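Long-range contacts in sister chromatid cohesion protein (Chaetomium thermophilum, PDB 5T8V), which probably loads cohesin onto chromatin as a member of the SCC2/Nipped-B family, this chain being the C-terminal fragment of the longer cohesin loader: residues R402-I413 with M451-A462; M473-S483 with Y585-L595. All coordinates share one frame; numbering follows the deposited sequence.

Contact 1: residues R402-I413 with M451-A462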
# COMPACT_ATOMS: atom_id res chain seq x y z
N ARG A 402 16.21 10.71 17.57
CA ARG A 402 14.90 10.55 16.95
C ARG A 402 13.92 9.86 17.89
O ARG A 402 12.71 10.10 17.81
CB ARG A 402 15.03 9.77 15.65
CG ARG A 402 13.82 9.85 14.76
CD ARG A 402 14.01 9.03 13.50
NE ARG A 402 12.85 9.12 12.62
CZ ARG A 402 11.68 8.54 12.87
NH1 ARG A 402 11.50 7.83 13.97
NH2 ARG A 402 10.69 8.67 12.01
N ASN A 403 14.42 9.00 18.78
CA ASN A 403 13.53 8.32 19.72
C ASN A 403 12.91 9.29 20.72
O ASN A 403 11.77 9.10 21.14
CB ASN A 403 14.29 7.22 20.45
CG ASN A 403 13.38 6.36 21.31
OD1 ASN A 403 13.34 6.51 22.53
ND2 ASN A 403 12.63 5.46 20.67
N LEU A 404 13.65 10.33 21.10
CA LEU A 404 13.08 11.33 22.00
C LEU A 404 12.03 12.17 21.30
O LEU A 404 11.01 12.53 21.89
CB LEU A 404 14.19 12.21 22.57
CG LEU A 404 15.18 11.46 23.46
CD1 LEU A 404 16.44 11.11 22.68
CD2 LEU A 404 15.51 12.27 24.70
N LEU A 405 12.27 12.51 20.03
CA LEU A 405 11.22 13.13 19.22
C LEU A 405 9.98 12.25 19.19
O LEU A 405 8.86 12.74 19.38
CB LEU A 405 11.74 13.40 17.81
CG LEU A 405 10.72 13.74 16.72
CD1 LEU A 405 9.83 14.89 17.13
CD2 LEU A 405 11.44 14.07 15.43
N ASP A 406 10.16 10.95 18.95
CA ASP A 406 9.02 10.04 18.94
C ASP A 406 8.29 10.06 20.27
O ASP A 406 7.05 10.09 20.31
CB ASP A 406 9.49 8.62 18.61
CG ASP A 406 9.87 8.45 17.15
OD1 ASP A 406 9.37 9.22 16.31
OD2 ASP A 406 10.66 7.53 16.85
N LEU A 407 9.03 10.06 21.38
CA LEU A 407 8.40 10.06 22.70
C LEU A 407 7.62 11.35 22.93
O LEU A 407 6.48 11.32 23.42
CB LEU A 407 9.46 9.87 23.78
CG LEU A 407 9.78 8.42 24.15
CD1 LEU A 407 11.06 8.35 24.97
CD2 LEU A 407 8.62 7.80 24.92
N PHE A 408 8.22 12.49 22.59
CA PHE A 408 7.51 13.76 22.72
C PHE A 408 6.23 13.74 21.90
O PHE A 408 5.16 14.13 22.39
CB PHE A 408 8.41 14.91 22.27
CG PHE A 408 9.37 15.38 23.32
CD1 PHE A 408 8.91 15.92 24.51
CD2 PHE A 408 10.74 15.28 23.13
CE1 PHE A 408 9.78 16.36 25.48
CE2 PHE A 408 11.62 15.72 24.09
CZ PHE A 408 11.15 16.26 25.27
N VAL A 409 6.31 13.29 20.65
CA VAL A 409 5.12 13.25 19.81
C VAL A 409 4.05 12.37 20.44
O VAL A 409 2.87 12.73 20.49
CB VAL A 409 5.48 12.78 18.39
CG1 VAL A 409 4.22 12.56 17.55
CG2 VAL A 409 6.37 13.81 17.71
N GLU A 410 4.45 11.20 20.96
CA GLU A 410 3.49 10.30 21.58
C GLU A 410 2.78 10.98 22.75
O GLU A 410 1.55 10.91 22.88
CB GLU A 410 4.18 9.02 22.02
CG GLU A 410 4.54 8.08 20.88
CD GLU A 410 5.28 6.84 21.35
OE1 GLU A 410 6.53 6.87 21.41
OE2 GLU A 410 4.61 5.84 21.66
N ASP A 411 3.55 11.64 23.62
CA ASP A 411 2.93 12.31 24.76
C ASP A 411 2.02 13.44 24.32
O ASP A 411 0.92 13.61 24.87
CB ASP A 411 4.01 12.83 25.71
CG ASP A 411 4.66 11.72 26.51
OD1 ASP A 411 4.61 10.55 26.07
OD2 ASP A 411 5.21 12.00 27.59
N PHE A 412 2.44 14.23 23.33
CA PHE A 412 1.59 15.31 22.83
C PHE A 412 0.28 14.76 22.28
O PHE A 412 -0.79 15.32 22.54
CB PHE A 412 2.33 16.11 21.76
CG PHE A 412 3.62 16.74 22.24
CD1 PHE A 412 3.84 16.98 23.58
CD2 PHE A 412 4.61 17.09 21.33
CE1 PHE A 412 5.02 17.56 24.01
CE2 PHE A 412 5.79 17.67 21.76
CZ PHE A 412 6.00 17.90 23.10
N ILE A 413 0.35 13.68 21.50
CA ILE A 413 -0.87 13.04 21.01
C ILE A 413 -1.75 12.62 22.17
O ILE A 413 -2.97 12.85 22.17
CB ILE A 413 -0.52 11.83 20.12
CG1 ILE A 413 0.32 12.26 18.90
CG2 ILE A 413 -1.79 11.11 19.67
CD1 ILE A 413 -0.41 13.11 17.90
N MET A 451 11.30 10.60 7.76
CA MET A 451 10.83 10.98 9.09
C MET A 451 9.51 11.75 8.99
O MET A 451 8.55 11.46 9.72
CB MET A 451 11.89 11.83 9.79
CG MET A 451 11.58 12.09 11.26
SD MET A 451 12.66 13.33 12.00
CE MET A 451 12.09 14.81 11.18
N ALA A 452 9.45 12.72 8.08
CA ALA A 452 8.27 13.56 7.96
C ALA A 452 7.03 12.74 7.63
O ALA A 452 5.96 12.93 8.22
CB ALA A 452 8.50 14.64 6.90
N LEU A 453 7.15 11.81 6.68
CA LEU A 453 6.03 10.93 6.36
C LEU A 453 5.66 10.06 7.55
O LEU A 453 4.48 9.91 7.89
CB LEU A 453 6.37 10.07 5.14
CG LEU A 453 6.57 10.82 3.82
CD1 LEU A 453 7.22 9.92 2.79
CD2 LEU A 453 5.25 11.36 3.30
N GLU A 454 6.67 9.48 8.21
CA GLU A 454 6.41 8.58 9.32
C GLU A 454 5.65 9.29 10.45
O GLU A 454 4.78 8.69 11.09
CB GLU A 454 7.72 8.00 9.83
CG GLU A 454 7.59 7.11 11.06
CD GLU A 454 8.80 6.21 11.26
OE1 GLU A 454 9.78 6.35 10.50
OE2 GLU A 454 8.76 5.36 12.17
N LEU A 455 5.97 10.56 10.70
CA LEU A 455 5.28 11.29 11.75
C LEU A 455 3.92 11.80 11.29
O LEU A 455 2.94 11.74 12.04
CB LEU A 455 6.14 12.46 12.24
CG LEU A 455 7.37 12.13 13.10
CD1 LEU A 455 7.99 13.42 13.61
CD2 LEU A 455 7.03 11.21 14.27
N LEU A 456 3.85 12.32 10.06
CA LEU A 456 2.56 12.71 9.50
C LEU A 456 1.57 11.56 9.56
O LEU A 456 0.36 11.78 9.68
CB LEU A 456 2.73 13.20 8.06
CG LEU A 456 3.36 14.59 7.90
CD1 LEU A 456 3.73 14.84 6.44
CD2 LEU A 456 2.42 15.68 8.39
N GLY A 457 2.06 10.33 9.49
CA GLY A 457 1.20 9.17 9.67
C GLY A 457 0.59 9.09 11.05
O GLY A 457 -0.63 9.01 11.19
N THR A 458 1.43 9.12 12.09
CA THR A 458 0.92 9.02 13.45
C THR A 458 -0.02 10.19 13.77
O THR A 458 -1.06 10.00 14.41
CB THR A 458 2.07 8.97 14.46
OG1 THR A 458 2.81 10.19 14.40
CG2 THR A 458 3.00 7.82 14.17
N MET A 459 0.34 11.40 13.32
CA MET A 459 -0.54 12.54 13.54
C MET A 459 -1.87 12.34 12.83
O MET A 459 -2.94 12.63 13.39
CB MET A 459 0.14 13.83 13.06
CG MET A 459 1.25 14.32 14.00
SD MET A 459 1.99 15.90 13.53
CE MET A 459 2.89 15.41 12.07
N CYS A 460 -1.83 11.84 11.59
CA CYS A 460 -3.06 11.55 10.86
C CYS A 460 -3.94 10.59 11.65
O CYS A 460 -5.14 10.82 11.83
CB CYS A 460 -2.72 10.98 9.49
SG CYS A 460 -4.00 11.22 8.26
N ALA A 461 -3.35 9.48 12.12
CA ALA A 461 -4.10 8.53 12.93
C ALA A 461 -4.72 9.20 14.15
O ALA A 461 -5.88 8.94 14.49
CB ALA A 461 -3.19 7.38 13.36
N ALA A 462 -3.96 10.07 14.82
CA ALA A 462 -4.48 10.74 16.01
C ALA A 462 -5.69 11.60 15.67
O ALA A 462 -6.70 11.58 16.39
CB ALA A 462 -3.38 11.58 16.65
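A salt-bridge network of Arg402, Glu454 and Asp406 closes one end of the packing between two nearly parallel helices, whose short segments run 13° apart with axes 11.0 Å from each other. With CG anti to the backbone N (chi1 -165°) and its chain extended to NE, Arg402 stretches over to the facing helix. There its NH2 makes a salt bridge to OE1 of Glu454, 2.9 Å away, the guanidinium and carboxylate planes turned 43° apart. The other terminal nitrogen, NH1, turns back to Asp406 OD2 one helical turn on, at 3.0 Å, so the single cation serves two carboxylates. Arginine suits this place because it is long and ends in two nitrogens, one for each acid. Were the residue here an alanine, Glu454 and Asp406 would probably be left without the cation they share. Arg402 and Met451 run past each other in opposite directions, NE 3.5 Å from CG.

Packing of this kind, helix beside helix, builds the HEAT-repeat superhelix of the cohesin loader, and beyond the charges the interface turns apolar. Extended as far as SD, Met451 meets Leu405 tip to tip, SD to CD2 3.7 Å, and bends only at CE. Leu455 divides its branches: CD1 meets Leu405 CD2 at 4.0 Å, while CD2 lies near Asp406 and Val409. At the margin, Thr458 OG1 donates to a lone pair of Leu455 O, in the carbonyl plane, and lies 4.2 Å from Val409 CG1. Farther along, small Ala462 suits the close approach of the backbones, its CB receiving Ile413 CG2 at 3.4 Å.

Contact 2: residues M473-S483 with Y585-L595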
# COMPACT_ATOMS: atom_id res chain seq x y z
N MET A 473 -19.21 10.68 20.94
CA MET A 473 -19.72 11.49 22.04
C MET A 473 -20.97 12.26 21.62
O MET A 473 -21.92 12.38 22.41
CB MET A 473 -18.64 12.46 22.52
CG MET A 473 -17.38 11.78 23.05
SD MET A 473 -16.12 12.99 23.53
CE MET A 473 -16.85 13.61 25.04
N ALA A 474 -20.99 12.78 20.40
CA ALA A 474 -22.11 13.59 19.94
C ALA A 474 -23.32 12.75 19.57
O ALA A 474 -24.42 13.31 19.44
CB ALA A 474 -21.69 14.43 18.73
N SER A 475 -23.16 11.44 19.38
CA SER A 475 -24.30 10.59 19.06
C SER A 475 -25.13 10.21 20.28
O SER A 475 -26.16 9.54 20.13
CB SER A 475 -23.82 9.31 18.36
OG SER A 475 -23.11 8.49 19.26
N ALA A 476 -24.73 10.62 21.48
CA ALA A 476 -25.44 10.22 22.69
C ALA A 476 -26.72 11.03 22.85
O ALA A 476 -26.88 12.14 22.33
CB ALA A 476 -24.54 10.41 23.91
N LEU A 477 -27.66 10.45 23.61
CA LEU A 477 -28.92 11.10 23.95
C LEU A 477 -28.80 11.70 25.35
O LEU A 477 -28.55 10.97 26.32
CB LEU A 477 -30.08 10.10 23.90
CG LEU A 477 -30.57 9.69 22.51
CD1 LEU A 477 -30.77 8.19 22.42
CD2 LEU A 477 -31.87 10.42 22.18
N GLU A 478 -28.96 13.02 25.44
CA GLU A 478 -28.81 13.72 26.71
C GLU A 478 -29.88 14.80 26.80
O GLU A 478 -29.89 15.74 25.99
CB GLU A 478 -27.42 14.34 26.83
CG GLU A 478 -26.28 13.34 26.73
CD GLU A 478 -26.30 12.32 27.85
OE1 GLU A 478 -26.90 12.61 28.91
OE2 GLU A 478 -25.73 11.22 27.67
N ALA A 479 -30.77 14.68 27.78
CA ALA A 479 -31.77 15.71 28.06
C ALA A 479 -31.10 16.88 28.77
O ALA A 479 -31.30 17.14 29.96
CB ALA A 479 -32.92 15.13 28.88
N ASP A 480 -30.27 17.59 28.01
CA ASP A 480 -29.44 18.65 28.56
C ASP A 480 -29.23 19.71 27.48
O ASP A 480 -28.81 19.39 26.37
CB ASP A 480 -28.10 18.08 29.04
CG ASP A 480 -27.22 19.12 29.71
OD1 ASP A 480 -27.01 20.20 29.12
OD2 ASP A 480 -26.73 18.85 30.82
N GLU A 481 -29.51 20.97 27.83
CA GLU A 481 -29.41 22.05 26.86
C GLU A 481 -28.01 22.13 26.27
O GLU A 481 -27.83 22.17 25.05
CB GLU A 481 -29.79 23.38 27.51
CG GLU A 481 -31.01 23.35 28.41
CD GLU A 481 -31.34 24.70 28.98
OE1 GLU A 481 -31.40 25.68 28.21
OE2 GLU A 481 -31.54 24.79 30.21
N LEU A 482 -26.99 22.15 27.14
CA LEU A 482 -25.62 22.22 26.67
C LEU A 482 -25.28 21.01 25.81
O LEU A 482 -24.64 21.15 24.76
CB LEU A 482 -24.66 22.31 27.85
CG LEU A 482 -23.17 22.35 27.50
CD1 LEU A 482 -22.84 23.55 26.61
CD2 LEU A 482 -22.32 22.39 28.75
N SER A 483 -25.71 19.82 26.22
CA SER A 483 -25.43 18.63 25.42
C SER A 483 -26.04 18.75 24.04
O SER A 483 -25.43 18.33 23.04
CB SER A 483 -25.95 17.38 26.13
OG SER A 483 -25.32 17.20 27.39
N TYR A 585 -22.29 30.16 36.14
CA TYR A 585 -22.61 29.25 35.06
C TYR A 585 -22.92 27.87 35.63
O TYR A 585 -22.58 27.56 36.77
CB TYR A 585 -21.44 29.17 34.07
CG TYR A 585 -21.75 28.48 32.75
CD1 TYR A 585 -22.45 29.14 31.75
CD2 TYR A 585 -21.30 27.19 32.50
CE1 TYR A 585 -22.72 28.52 30.54
CE2 TYR A 585 -21.56 26.57 31.30
CZ TYR A 585 -22.27 27.24 30.32
OH TYR A 585 -22.53 26.62 29.12
N LYS A 586 -23.59 27.06 34.82
CA LYS A 586 -23.92 25.70 35.22
C LYS A 586 -22.66 24.86 35.32
O LYS A 586 -21.58 25.23 34.85
CB LYS A 586 -24.90 25.08 34.23
CG LYS A 586 -26.22 25.83 34.11
CD LYS A 586 -27.12 25.22 33.05
CE LYS A 586 -28.45 25.94 32.97
NZ LYS A 586 -29.34 25.36 31.93
N ASP A 587 -22.80 23.70 35.96
CA ASP A 587 -21.68 22.77 36.10
C ASP A 587 -21.54 21.94 34.83
O ASP A 587 -22.54 21.47 34.27
CB ASP A 587 -21.88 21.87 37.31
CG ASP A 587 -20.62 21.11 37.69
OD1 ASP A 587 -19.79 21.67 38.43
OD2 ASP A 587 -20.47 19.95 37.24
N VAL A 588 -20.30 21.78 34.37
CA VAL A 588 -20.00 21.06 33.14
C VAL A 588 -19.44 19.69 33.51
O VAL A 588 -18.54 19.58 34.35
CB VAL A 588 -19.01 21.84 32.27
CG1 VAL A 588 -18.75 21.11 30.96
CG2 VAL A 588 -19.53 23.24 32.00
N SER A 589 -19.97 18.65 32.88
CA SER A 589 -19.48 17.30 33.12
C SER A 589 -18.20 17.06 32.32
O SER A 589 -18.02 17.64 31.24
CB SER A 589 -20.53 16.27 32.73
OG SER A 589 -20.91 16.43 31.38
N PRO A 590 -17.31 16.20 32.81
CA PRO A 590 -16.08 15.93 32.04
C PRO A 590 -16.36 15.47 30.62
O PRO A 590 -15.53 15.67 29.73
CB PRO A 590 -15.38 14.84 32.87
CG PRO A 590 -16.45 14.24 33.71
CD PRO A 590 -17.42 15.34 34.00
N LEU A 591 -17.52 14.86 30.39
CA LEU A 591 -17.90 14.47 29.04
C LEU A 591 -18.23 15.70 28.20
O LEU A 591 -17.76 15.84 27.07
CB LEU A 591 -19.10 13.52 29.09
CG LEU A 591 -19.28 12.59 27.89
CD1 LEU A 591 -18.18 11.54 27.86
CD2 LEU A 591 -20.65 11.93 27.95
N GLN A 592 -19.04 16.62 28.75
CA GLN A 592 -19.35 17.85 28.04
C GLN A 592 -18.09 18.67 27.78
O GLN A 592 -17.95 19.28 26.72
CB GLN A 592 -20.36 18.67 28.84
CG GLN A 592 -21.76 18.09 28.86
CD GLN A 592 -22.69 18.85 29.78
OE1 GLN A 592 -22.25 19.46 30.76
NE2 GLN A 592 -23.98 18.83 29.47
N ALA A 593 -17.17 18.69 28.75
CA ALA A 593 -15.93 19.44 28.57
C ALA A 593 -15.06 18.81 27.48
O ALA A 593 -14.55 19.50 26.60
CB ALA A 593 -15.17 19.51 29.89
N LYS A 594 -14.90 17.48 27.53
CA LYS A 594 -14.10 16.81 26.52
C LYS A 594 -14.69 17.02 25.13
O LYS A 594 -13.96 17.30 24.17
CB LYS A 594 -13.99 15.32 26.85
CG LYS A 594 -13.39 14.48 25.74
CD LYS A 594 -12.35 13.51 26.26
CE LYS A 594 -11.05 14.22 26.60
NZ LYS A 594 -9.90 13.27 26.69
N LEU A 595 -16.01 16.88 24.99
CA LEU A 595 -16.64 17.11 23.69
C LEU A 595 -16.45 18.56 23.24
O LEU A 595 -16.16 18.81 22.07
CB LEU A 595 -18.12 16.76 23.74
CG LEU A 595 -18.92 17.02 22.46
CD1 LEU A 595 -18.28 16.37 21.25
CD2 LEU A 595 -20.34 16.53 22.62
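Met473, at the end of helix 446-474, packs on the start of helix 590-602, joining two members of the HEAT-repeat array. Its CB lies 4.1 Å from Leu595 CD1. The chain runs on through CG to SD, which rests 3.8 Å from Lys594 CG as the two side chains cross at about a right angle. A bend at chi3 (74°) then turns CE onto the helix, where it meets Leu591 CD1 at 3.7 Å and Leu595 CB at 3.6 Å. Unbranched and flexible, methionine suits this groove between side chains one turn apart. Lys594 lends only its aliphatic part here, its NZ pairing with Asp417.

At the other end of 473-483 polar and apolar contacts mix. Asp480 is the N-cap of helix 481-494: its OD1 accepts from Ser483 N, which approaches from above the carboxylate plane, and more weakly from Leu482 N. Leu482 lays CD2 3.6 Å from Gln592 OE1 and also against Val588 CG2, while CD1 faces the OH of Tyr585, which like Lys586 is poorly ordered. Glu481 OE2 forms a salt bridge with Lys586 NZ. Gln592 suits its place because one amide can both give and accept. Its OE1 takes Ser589 N, and Ser589 OG in turn accepts from Gln592 N, a capping box. Gln592 NE2 donates almost within its own amide plane to Ser483 OG, 3.0 Å away, with an N-H...O angle of 164°.

After a long run of N-terminal helices the chain reaches helix 402-414, passes through helix 423-440 and returns along helix 446-474, where contact 1 closes a loop of 37 residues. The same long helix then runs on to its own C-terminal end, and contact 2 opens there. A much larger loop of 101 residues follows, mostly helical, before residues 585-595 come back to close it. The two loops therefore lie in series, neither nested nor crossed. Helix 446-474 is the element they share: one flank is tied to helix 402-414, its end, with the loop into helix 481-494, to helix 590-602 and the loop before it. The contact centres lie about 31 Å apart.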